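Local coordinates for telomerase reverse transcriptase (Takifugu rubripes, PDB 4LMO), which serves as the RNA-binding domain of telomerase, the reverse transcriptase that lengthens chromosome ends by copying a template within its own RNA component, at residues L109-S119 / R234-L244. Residues are numbered along the deposited sequence; the frame is centred on the assembly and turned at random.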
ATOM      1  N   LEU A 109     -11.015 -28.363   7.918  1.00 66.94           N
ATOM      2  CA  LEU A 109     -11.389 -26.975   7.632  1.00 64.12           C
ATOM      3  C   LEU A 109     -11.473 -26.113   8.893  1.00 61.60           C
ATOM      4  O   LEU A 109     -11.021 -24.964   8.899  1.00 60.26           O
ATOM      5  CB  LEU A 109     -12.725 -26.925   6.882  1.00 65.55           C
ATOM      6  CG  LEU A 109     -13.126 -25.585   6.254  1.00 65.49           C
ATOM      7  CD1 LEU A 109     -12.700 -25.530   4.795  1.00 65.59           C
ATOM      8  CD2 LEU A 109     -14.627 -25.369   6.369  1.00 67.39           C
ATOM      9  N   SER A 110     -12.047 -26.678   9.954  1.00 59.46           N
ATOM     10  CA  SER A 110     -12.241 -25.972  11.223  1.00 56.72           C
ATOM     11  C   SER A 110     -10.926 -25.620  11.930  1.00 54.86           C
ATOM     12  O   SER A 110     -10.903 -24.752  12.805  1.00 54.92           O
ATOM     13  CB  SER A 110     -13.152 -26.780  12.153  1.00 57.43           C
ATOM     14  OG  SER A 110     -12.694 -28.115  12.289  1.00 57.76           O
ATOM     15  N   SER A 111      -9.846 -26.297  11.544  1.00 52.45           N
ATOM     16  CA  SER A 111      -8.509 -26.015  12.067  1.00 50.46           C
ATOM     17  C   SER A 111      -8.017 -24.618  11.674  1.00 48.05           C
ATOM     18  O   SER A 111      -7.307 -23.964  12.442  1.00 46.81           O
ATOM     19  CB  SER A 111      -7.521 -27.086  11.587  1.00 51.42           C
ATOM     20  OG  SER A 111      -6.183 -26.763  11.930  1.00 52.39           O
ATOM     21  N   PHE A 112      -8.410 -24.165  10.485  1.00 46.24           N
ATOM     22  CA  PHE A 112      -7.904 -22.911   9.923  1.00 43.61           C
ATOM     23  C   PHE A 112      -8.846 -21.719  10.094  1.00 42.30           C
ATOM     24  O   PHE A 112      -8.422 -20.573   9.956  1.00 41.82           O
ATOM     25  CB  PHE A 112      -7.531 -23.097   8.450  1.00 43.22           C
ATOM     26  CG  PHE A 112      -6.507 -24.170   8.215  1.00 43.55           C
ATOM     27  CD1 PHE A 112      -5.151 -23.907   8.380  1.00 43.61           C
ATOM     28  CD2 PHE A 112      -6.898 -25.449   7.831  1.00 44.30           C
ATOM     29  CE1 PHE A 112      -4.204 -24.899   8.169  1.00 44.21           C
ATOM     30  CE2 PHE A 112      -5.957 -26.444   7.618  1.00 45.19           C
ATOM     31  CZ  PHE A 112      -4.608 -26.169   7.787  1.00 45.12           C
ATOM     32  N   LEU A 113     -10.114 -21.989  10.396  1.00 42.32           N
ATOM     33  CA  LEU A 113     -11.105 -20.924  10.600  1.00 42.01           C
ATOM     34  C   LEU A 113     -10.722 -19.895  11.681  1.00 41.68           C
ATOM     35  O   LEU A 113     -10.926 -18.698  11.478  1.00 41.17           O
ATOM     36  CB  LEU A 113     -12.506 -21.502  10.859  1.00 42.76           C
ATOM     37  CG  LEU A 113     -13.211 -22.250   9.718  1.00 43.29           C
ATOM     38  CD1 LEU A 113     -14.456 -22.952  10.234  1.00 44.74           C
ATOM     39  CD2 LEU A 113     -13.569 -21.330   8.559  1.00 43.53           C
ATOM     40  N   PRO A 114     -10.157 -20.347  12.825  1.00 42.03           N
ATOM     41  CA  PRO A 114      -9.734 -19.366  13.833  1.00 41.58           C
ATOM     42  C   PRO A 114      -8.457 -18.602  13.470  1.00 40.91           C
ATOM     43  O   PRO A 114      -8.125 -17.619  14.135  1.00 41.11           O
ATOM     44  CB  PRO A 114      -9.471 -20.226  15.080  1.00 42.09           C
ATOM     45  CG  PRO A 114     -10.094 -21.552  14.800  1.00 42.71           C
ATOM     46  CD  PRO A 114      -9.982 -21.724  13.319  1.00 42.30           C
ATOM     47  N   GLN A 115      -7.747 -19.049  12.434  1.00 40.02           N
ATOM     48  CA  GLN A 115      -6.462 -18.453  12.072  1.00 39.05           C
ATOM     49  C   GLN A 115      -6.610 -17.214  11.186  1.00 38.13           C
ATOM     50  O   GLN A 115      -6.221 -17.217  10.014  1.00 37.75           O
ATOM     51  CB  GLN A 115      -5.539 -19.486  11.417  1.00 39.34           C
ATOM     52  CG  GLN A 115      -4.067 -19.107  11.479  1.00 39.56           C
ATOM     53  CD  GLN A 115      -3.196 -19.953  10.574  1.00 39.90           C
ATOM     54  OE1 GLN A 115      -3.312 -21.180  10.537  1.00 40.62           O
ATOM     55  NE2 GLN A 115      -2.307 -19.297   9.843  1.00 39.72           N
ATOM     56  N   HIS A 116      -7.176 -16.158  11.761  1.00 37.49           N
ATOM     57  CA  HIS A 116      -7.298 -14.871  11.083  1.00 37.34           C
ATOM     58  C   HIS A 116      -6.545 -13.804  11.836  1.00 37.46           C
ATOM     59  O   HIS A 116      -6.182 -13.994  12.997  1.00 37.76           O
ATOM     60  CB  HIS A 116      -8.766 -14.489  10.902  1.00 36.76           C
ATOM     61  CG  HIS A 116      -9.575 -14.536  12.177  1.00 36.58           C
ATOM     62  ND1 HIS A 116      -9.881 -13.432  12.880  1.00 36.59           N
ATOM     63  CD2 HIS A 116     -10.139 -15.607  12.862  1.00 37.25           C
ATOM     64  CE1 HIS A 116     -10.605 -13.776  13.961  1.00 37.07           C
ATOM     65  NE2 HIS A 116     -10.760 -15.108  13.949  1.00 37.62           N
ATOM     66  N   CYS A 117      -6.292 -12.679  11.175  1.00 37.70           N
ATOM     67  CA  CYS A 117      -5.557 -11.572  11.780  1.00 37.98           C
ATOM     68  C   CYS A 117      -6.486 -10.435  12.180  1.00 36.81           C
ATOM     69  O   CYS A 117      -7.255  -9.934  11.358  1.00 37.20           O
ATOM     70  CB  CYS A 117      -4.489 -11.052  10.817  1.00 39.09           C
ATOM     71  SG  CYS A 117      -3.356 -12.324  10.212  1.00 42.39           S
ATOM     72  N   GLY A 118      -6.413 -10.032  13.446  1.00 35.70           N
ATOM     73  CA  GLY A 118      -7.147  -8.865  13.926  1.00 34.95           C
ATOM     74  C   GLY A 118      -6.598  -7.594  13.306  1.00 33.56           C
ATOM     75  O   GLY A 118      -5.419  -7.534  12.949  1.00 33.13           O
ATOM     76  N   SER A 119      -7.447  -6.577  13.182  1.00 32.80           N
ATOM     77  CA  SER A 119      -7.076  -5.318  12.518  1.00 31.95           C
ATOM     78  C   SER A 119      -5.829  -4.652  13.103  1.00 31.21           C
ATOM     79  O   SER A 119      -5.106  -3.945  12.397  1.00 30.93           O
ATOM     80  CB  SER A 119      -8.251  -4.337  12.524  1.00 32.47           C
ATOM     81  OG  SER A 119      -8.692  -4.083  13.846  1.00 33.91           O
ATOM     82  N   ARG A 234     -13.359 -10.278   9.269  1.00 49.55           N
ATOM     83  CA  ARG A 234     -12.163 -11.070   9.548  1.00 46.85           C
ATOM     84  C   ARG A 234     -11.150 -10.971   8.407  1.00 44.53           C
ATOM     85  O   ARG A 234     -11.503 -11.163   7.243  1.00 45.25           O
ATOM     86  CB  ARG A 234     -12.530 -12.539   9.786  1.00 46.59           C
ATOM     87  CG  ARG A 234     -13.211 -12.821  11.116  1.00 47.10           C
ATOM     88  CD  ARG A 234     -13.527 -14.300  11.262  1.00 47.32           C
ATOM     89  NE  ARG A 234     -14.063 -14.631  12.583  1.00 48.32           N
ATOM     90  CZ  ARG A 234     -14.361 -15.864  12.991  1.00 48.76           C
ATOM     91  NH1 ARG A 234     -14.176 -16.905  12.191  1.00 49.66           N
ATOM     92  NH2 ARG A 234     -14.843 -16.057  14.211  1.00 49.21           N
ATOM     93  N   PHE A 235      -9.899 -10.673   8.749  1.00 41.65           N
ATOM     94  CA  PHE A 235      -8.802 -10.658   7.783  1.00 39.48           C
ATOM     95  C   PHE A 235      -8.016 -11.962   7.841  1.00 38.52           C
ATOM     96  O   PHE A 235      -7.406 -12.272   8.862  1.00 38.52           O
ATOM     97  CB  PHE A 235      -7.830  -9.512   8.075  1.00 39.38           C
ATOM     98  CG  PHE A 235      -8.405  -8.145   7.861  1.00 39.79           C
ATOM     99  CD1 PHE A 235      -8.889  -7.409   8.934  1.00 40.45           C
ATOM    100  CD2 PHE A 235      -8.437  -7.580   6.589  1.00 39.69           C
ATOM    101  CE1 PHE A 235      -9.409  -6.138   8.745  1.00 40.62           C
ATOM    102  CE2 PHE A 235      -8.958  -6.311   6.393  1.00 40.19           C
ATOM    103  CZ  PHE A 235      -9.443  -5.589   7.472  1.00 40.66           C
ATOM    104  N   TYR A 236      -8.021 -12.718   6.748  1.00 37.09           N
ATOM    105  CA  TYR A 236      -7.178 -13.904   6.645  1.00 36.72           C
ATOM    106  C   TYR A 236      -5.965 -13.615   5.772  1.00 35.97           C
ATOM    107  O   TYR A 236      -6.102 -13.033   4.696  1.00 35.84           O
ATOM    108  CB  TYR A 236      -7.957 -15.082   6.050  1.00 36.59           C
ATOM    109  CG  TYR A 236      -8.988 -15.696   6.969  1.00 36.92           C
ATOM    110  CD1 TYR A 236      -8.670 -16.783   7.783  1.00 37.18           C
ATOM    111  CD2 TYR A 236     -10.291 -15.197   7.014  1.00 36.69           C
ATOM    112  CE1 TYR A 236      -9.620 -17.349   8.623  1.00 37.43           C
ATOM    113  CE2 TYR A 236     -11.244 -15.755   7.850  1.00 36.91           C
ATOM    114  CZ  TYR A 236     -10.905 -16.829   8.649  1.00 37.51           C
ATOM    115  OH  TYR A 236     -11.859 -17.377   9.475  1.00 38.07           O
ATOM    116  N   ARG A 237      -4.783 -14.016   6.233  1.00 35.76           N
ATOM    117  CA  ARG A 237      -3.608 -14.077   5.365  1.00 35.66           C
ATOM    118  C   ARG A 237      -4.027 -14.861   4.126  1.00 35.99           C
ATOM    119  O   ARG A 237      -4.645 -15.926   4.250  1.00 36.51           O
ATOM    120  CB  ARG A 237      -2.452 -14.796   6.059  1.00 35.58           C
ATOM    121  CG  ARG A 237      -1.815 -14.050   7.225  1.00 35.49           C
ATOM    122  CD  ARG A 237      -0.657 -13.166   6.787  1.00 34.90           C
ATOM    123  NE  ARG A 237       0.328 -13.895   5.987  1.00 35.27           N
ATOM    124  CZ  ARG A 237       1.464 -14.407   6.452  1.00 35.83           C
ATOM    125  NH1 ARG A 237       1.797 -14.277   7.730  1.00 35.85           N
ATOM    126  NH2 ARG A 237       2.279 -15.049   5.626  1.00 36.46           N
ATOM    127  N   GLN A 238      -3.712 -14.341   2.943  1.00 35.78           N
ATOM    128  CA  GLN A 238      -4.224 -14.930   1.701  1.00 36.26           C
ATOM    129  C   GLN A 238      -3.852 -16.411   1.541  1.00 36.25           C
ATOM    130  O   GLN A 238      -4.574 -17.164   0.889  1.00 36.62           O
ATOM    131  CB  GLN A 238      -3.824 -14.098   0.467  1.00 36.79           C
ATOM    132  CG  GLN A 238      -2.811 -14.741  -0.474  1.00 38.22           C
ATOM    133  CD  GLN A 238      -1.388 -14.308  -0.203  1.00 39.46           C
ATOM    134  OE1 GLN A 238      -1.145 -13.214   0.309  1.00 40.18           O
ATOM    135  NE2 GLN A 238      -0.434 -15.161  -0.559  1.00 39.61           N
ATOM    136  N   GLU A 239      -2.740 -16.816   2.155  1.00 36.19           N
ATOM    137  CA  GLU A 239      -2.305 -18.215   2.164  1.00 36.64           C
ATOM    138  C   GLU A 239      -3.297 -19.100   2.919  1.00 36.43           C
ATOM    139  O   GLU A 239      -3.626 -20.197   2.462  1.00 36.68           O
ATOM    140  CB  GLU A 239      -0.911 -18.363   2.786  1.00 37.08           C
ATOM    141  CG  GLU A 239       0.212 -17.663   2.032  1.00 37.36           C
ATOM    142  CD  GLU A 239       0.462 -16.243   2.510  1.00 37.73           C
ATOM    143  OE1 GLU A 239      -0.466 -15.614   3.073  1.00 37.25           O
ATOM    144  OE2 GLU A 239       1.596 -15.752   2.319  1.00 38.01           O
ATOM    145  N   VAL A 240      -3.765 -18.615   4.068  1.00 35.70           N
ATOM    146  CA  VAL A 240      -4.752 -19.338   4.872  1.00 35.95           C
ATOM    147  C   VAL A 240      -6.103 -19.343   4.157  1.00 35.71           C
ATOM    148  O   VAL A 240      -6.845 -20.327   4.224  1.00 36.32           O
ATOM    149  CB  VAL A 240      -4.916 -18.746   6.290  1.00 35.57           C
ATOM    150  CG1 VAL A 240      -5.576 -19.759   7.215  1.00 36.01           C
ATOM    151  CG2 VAL A 240      -3.575 -18.322   6.865  1.00 35.38           C
ATOM    152  N   TRP A 241      -6.409 -18.245   3.468  1.00 34.91           N
ATOM    153  CA  TRP A 241      -7.642 -18.149   2.689  1.00 34.82           C
ATOM    154  C   TRP A 241      -7.635 -19.098   1.520  1.00 35.40           C
ATOM    155  O   TRP A 241      -8.640 -19.752   1.244  1.00 35.62           O
ATOM    156  CB  TRP A 241      -7.901 -16.721   2.224  1.00 33.43           C
ATOM    157  CG  TRP A 241      -9.253 -16.582   1.568  1.00 33.32           C
ATOM    158  CD1 TRP A 241      -9.531 -16.446   0.210  1.00 33.01           C
ATOM    159  CD2 TRP A 241     -10.565 -16.603   2.226  1.00 33.06           C
ATOM    160  NE1 TRP A 241     -10.883 -16.365  -0.006  1.00 33.11           N
ATOM    161  CE2 TRP A 241     -11.562 -16.458   1.160  1.00 33.13           C
ATOM    162  CE3 TRP A 241     -10.998 -16.717   3.544  1.00 33.40           C
ATOM    163  CZ2 TRP A 241     -12.923 -16.427   1.425  1.00 33.39           C
ATOM    164  CZ3 TRP A 241     -12.376 -16.688   3.798  1.00 33.67           C
ATOM    165  CH2 TRP A 241     -13.313 -16.544   2.762  1.00 33.66           C
ATOM    166  N   ALA A 242      -6.498 -19.187   0.834  1.00 36.10           N
ATOM    167  CA  ALA A 242      -6.319 -20.144  -0.259  1.00 38.19           C
ATOM    168  C   ALA A 242      -6.474 -21.595   0.214  1.00 39.46           C
ATOM    169  O   ALA A 242      -6.986 -22.437  -0.524  1.00 40.44           O
ATOM    170  CB  ALA A 242      -4.972 -19.937  -0.935  1.00 38.25           C
ATOM    171  N   LYS A 243      -6.038 -21.873   1.443  1.00 40.44           N
ATOM    172  CA  LYS A 243      -6.215 -23.188   2.068  1.00 41.92           C
ATOM    173  C   LYS A 243      -7.687 -23.471   2.396  1.00 42.12           C
ATOM    174  O   LYS A 243      -8.172 -24.581   2.171  1.00 43.00           O
ATOM    175  CB  LYS A 243      -5.356 -23.304   3.334  1.00 42.53           C
ATOM    176  CG  LYS A 243      -5.277 -24.706   3.935  1.00 44.37           C
ATOM    177  CD  LYS A 243      -3.947 -25.399   3.657  1.00 45.37           C
ATOM    178  CE  LYS A 243      -3.906 -26.080   2.295  1.00 46.86           C
ATOM    179  NZ  LYS A 243      -2.731 -26.989   2.167  1.00 47.84           N
ATOM    180  N   LEU A 244      -8.387 -22.468   2.926  1.00 41.77           N
ATOM    181  CA  LEU A 244      -9.811 -22.606   3.256  1.00 42.74           C
ATOM    182  C   LEU A 244     -10.668 -22.869   2.018  1.00 43.94           C
ATOM    183  O   LEU A 244     -11.564 -23.712   2.053  1.00 45.34           O
ATOM    184  CB  LEU A 244     -10.333 -21.374   4.005  1.00 41.53           C
ATOM    185  CG  LEU A 244      -9.951 -21.177   5.476  1.00 41.10           C
ATOM    186  CD1 LEU A 244     -10.301 -19.766   5.922  1.00 39.72           C
ATOM    187  CD2 LEU A 244     -10.616 -22.206   6.383  1.00 41.23           C
TER
HETATM  188  O   HOH W   1      -4.570 -15.143   8.774  1.00 41.85           O
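Y236 turns the edge of its ring to the F112 and L113 carbonyls of the turn from F112 to Q115, and Y236 OH donates to L113 O at 2.6 Å, meeting a lone pair in the carbonyl plane. CB of H116 sits over the centre of one face of that ring, 3.8 Å from the centroid, while CD1 of L244 leans on the opposite face nearer the rim. A leucine in place of Y236 would probably leave L113 O without this donor and H116 CB without a ring to rest on. The imidazole of H116 stands between its own backbone N and carbonyl carbon (chi1 53°) and meets R234, whose extended side chain runs across one face: R234 CD lies over the ring centre, and the guanidinium stacks flat on it, planes 11° apart. Next along, C117 N donates an almost straight bond to F235 O (2.6 Å). Strand 234-237 forms a two-stranded antiparallel sheet with strand 221-224 and leads straight into helix 238-251; residues 113-118 pass over the junction of this strand and helix in the telomerase RNA-binding domain. A water bridges Q115 O and R237 N at this junction. The SG of C117, disulfide-bonded to C96, also touches CG of R237, whose NH1 hydrogen-bonds C96 O and whose NH2 makes a long salt bridge to E239. On the helix side, K243 CG lies over one face of the F112 ring, 4.1 Å from its centroid and nearly on the ring normal; F112 CB packs against V240 CG1 and L244 CD2. That same L244 methyl meets L113 CD2 at 3.8 Å, and L109 continues the apolar surface toward L247 and A248.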